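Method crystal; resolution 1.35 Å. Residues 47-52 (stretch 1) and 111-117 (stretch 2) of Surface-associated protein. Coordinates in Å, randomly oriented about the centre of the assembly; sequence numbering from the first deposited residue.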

# COMPACT_ATOMS: atom_id res chain seq x y z
N GLY A 47 8.58 2.04 16.20
CA GLY A 47 9.69 1.09 15.87
C GLY A 47 10.60 1.68 14.81
O GLY A 47 11.60 2.35 15.13
N VAL A 48 10.26 1.45 13.55
CA VAL A 48 9.07 0.66 13.22
C VAL A 48 9.39 -0.83 13.22
O VAL A 48 10.55 -1.24 13.21
N ALA A 49 8.34 -1.64 13.23
CA ALA A 49 8.47 -3.08 13.09
C ALA A 49 9.12 -3.45 11.76
O ALA A 49 9.14 -2.65 10.81
N GLU A 50 9.69 -4.64 11.70
CA GLU A 50 10.10 -5.23 10.44
C GLU A 50 9.39 -6.56 10.31
O GLU A 50 9.46 -7.39 11.21
N VAL A 51 8.68 -6.74 9.20
CA VAL A 51 7.99 -8.00 8.93
C VAL A 51 8.79 -8.74 7.88
O VAL A 51 9.04 -8.22 6.79
N VAL A 52 9.25 -9.94 8.23
CA VAL A 52 10.13 -10.71 7.37
C VAL A 52 9.41 -11.93 6.82
O VAL A 52 8.98 -12.81 7.58
N LYS A 111 -3.36 -11.79 9.42
CA LYS A 111 -3.04 -10.80 10.46
C LYS A 111 -1.56 -10.81 10.78
O LYS A 111 -0.92 -11.87 10.73
N TRP A 112 -1.02 -9.65 11.14
CA TRP A 112 0.35 -9.56 11.63
C TRP A 112 0.40 -8.94 13.02
O TRP A 112 -0.61 -8.44 13.52
N ASN A 113 1.57 -8.99 13.66
CA ASN A 113 1.75 -8.47 15.01
C ASN A 113 2.87 -7.46 15.03
O ASN A 113 3.99 -7.76 14.61
N ASP A 114 2.58 -6.25 15.52
CA ASP A 114 3.60 -5.23 15.64
C ASP A 114 4.22 -5.32 17.03
O ASP A 114 3.62 -4.87 18.03
N ASP A 115 5.42 -5.89 17.09
CA ASP A 115 6.08 -6.19 18.36
C ASP A 115 6.86 -5.00 18.92
O ASP A 115 7.60 -5.14 19.91
N THR A 116 6.68 -3.82 18.32
CA THR A 116 7.30 -2.60 18.83
C THR A 116 6.33 -1.81 19.70
O THR A 116 6.69 -0.77 20.24
N ILE A 117 5.11 -2.31 19.84
CA ILE A 117 4.09 -1.61 20.60
C ILE A 117 4.04 -2.06 22.06
O ILE A 117 4.15 -3.25 22.36

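The contact between the two stretches is small, burying 249 Å² in all, and is built around A49, T116 and W112. The touching segments run in roughly opposite directions, 153° apart, with no direct hydrogen bond between them; packing and two bridging waters make up the interface.

A49 is buried and points toward the second stretch, where its methyl group meets several side chains at once. Its CB lies 4.1 Å from CZ3 of W112, at the edge of the indole and near the ring plane, and 3.4 Å from OD1 of D114. T116, the next largest contributor, also points toward its partner. With chi1 in the p rotamer, its CG2 reaches to 3.6 Å from the backbone N of A49 and 3.7 Å from CA of G47. The absence of a side chain at G47 matters here, because a CB in the ideal position would fall 2.6 Å from CG2 of T116, a clash.

W112, also in the p rotamer, places its ring against both A49 and V51. V51 (chi1 t) points inward, bringing CG2 to 3.6 Å from CE3 of W112 in an oblique approach. The intervening E50 points away, as expected from strand alternation.

The loop that presents T116 is held by D114 (chi1 t), whose OD1 accepts hydrogen bonds from T116 N at 2.9 Å and T116 OG1 at 2.6 Å. OD2 of D114 takes the water-mediated link: water 1 accepts from A49 N (2.9 Å to the water O) and donates to D114 OD2 (2.8 Å from the water O). Water 2 repeats the arrangement, accepting from E50 N at 3.0 Å from its O and donating to D115 OD1 at 2.8 Å. Successive backbone amides are thus linked through water to successive aspartates.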

# COMPACT_ATOMS: atom_id res chain seq x y z
CB VAL A 48 8.46 1.06 11.83
CG1 VAL A 48 7.86 2.48 11.87
CG2 VAL A 48 9.51 0.91 10.73
CB ALA A 49 7.11 -3.75 13.21
CB GLU A 50 11.61 -5.44 10.37
CG GLU A 50 12.04 -6.05 9.04
CD GLU A 50 13.54 -6.14 8.85
OE1 GLU A 50 14.29 -5.65 9.73
OE2 GLU A 50 13.98 -6.70 7.82
CB VAL A 51 6.54 -7.74 8.48
CG1 VAL A 51 5.87 -9.05 8.04
CG2 VAL A 51 5.76 -7.08 9.61
CB VAL A 52 11.41 -11.16 8.12
CG1 VAL A 52 12.32 -11.93 7.17
CG2 VAL A 52 12.14 -9.96 8.69
CB LYS A 111 -3.81 -11.09 11.75
CG LYS A 111 -5.30 -10.88 11.62
CD LYS A 111 -6.07 -11.38 12.84
CE LYS A 111 -6.71 -12.73 12.56
NZ LYS A 111 -7.90 -12.91 13.44
CB TRP A 112 1.25 -8.79 10.65
CG TRP A 112 0.91 -7.33 10.44
CD1 TRP A 112 -0.17 -6.82 9.76
CD2 TRP A 112 1.69 -6.20 10.86
NE1 TRP A 112 -0.11 -5.44 9.75
CE2 TRP A 112 1.02 -5.04 10.42
CE3 TRP A 112 2.88 -6.06 11.57
CZ2 TRP A 112 1.51 -3.75 10.67
CZ3 TRP A 112 3.36 -4.78 11.82
CH2 TRP A 112 2.68 -3.64 11.37
CB ASN A 113 2.11 -9.61 15.98
CG ASN A 113 1.12 -10.73 15.92
OD1 ASN A 113 -0.08 -10.52 16.11
ND2 ASN A 113 1.59 -11.94 15.62
CB ASP A 114 3.02 -3.84 15.39
CG ASP A 114 4.06 -2.76 15.48
OD1 ASP A 114 5.20 -3.03 15.93
OD2 ASP A 114 3.75 -1.62 15.08
CB ASP A 115 6.96 -7.43 18.21
CG ASP A 115 8.09 -7.25 17.21
OD1 ASP A 115 8.06 -6.29 16.40
OD2 ASP A 115 9.01 -8.10 17.22
CB THR A 116 7.80 -1.67 17.70
OG1 THR A 116 6.67 -1.12 17.01
CG2 THR A 116 8.70 -2.41 16.72
CB ILE A 117 2.70 -1.74 19.95
CG1 ILE A 117 2.70 -1.00 18.61
CG2 ILE A 117 1.61 -1.18 20.86
CD1 ILE A 117 1.41 -1.15 17.84
O HOH W 1 5.73 -0.37 13.63
O HOH W 2 9.99 -5.98 14.33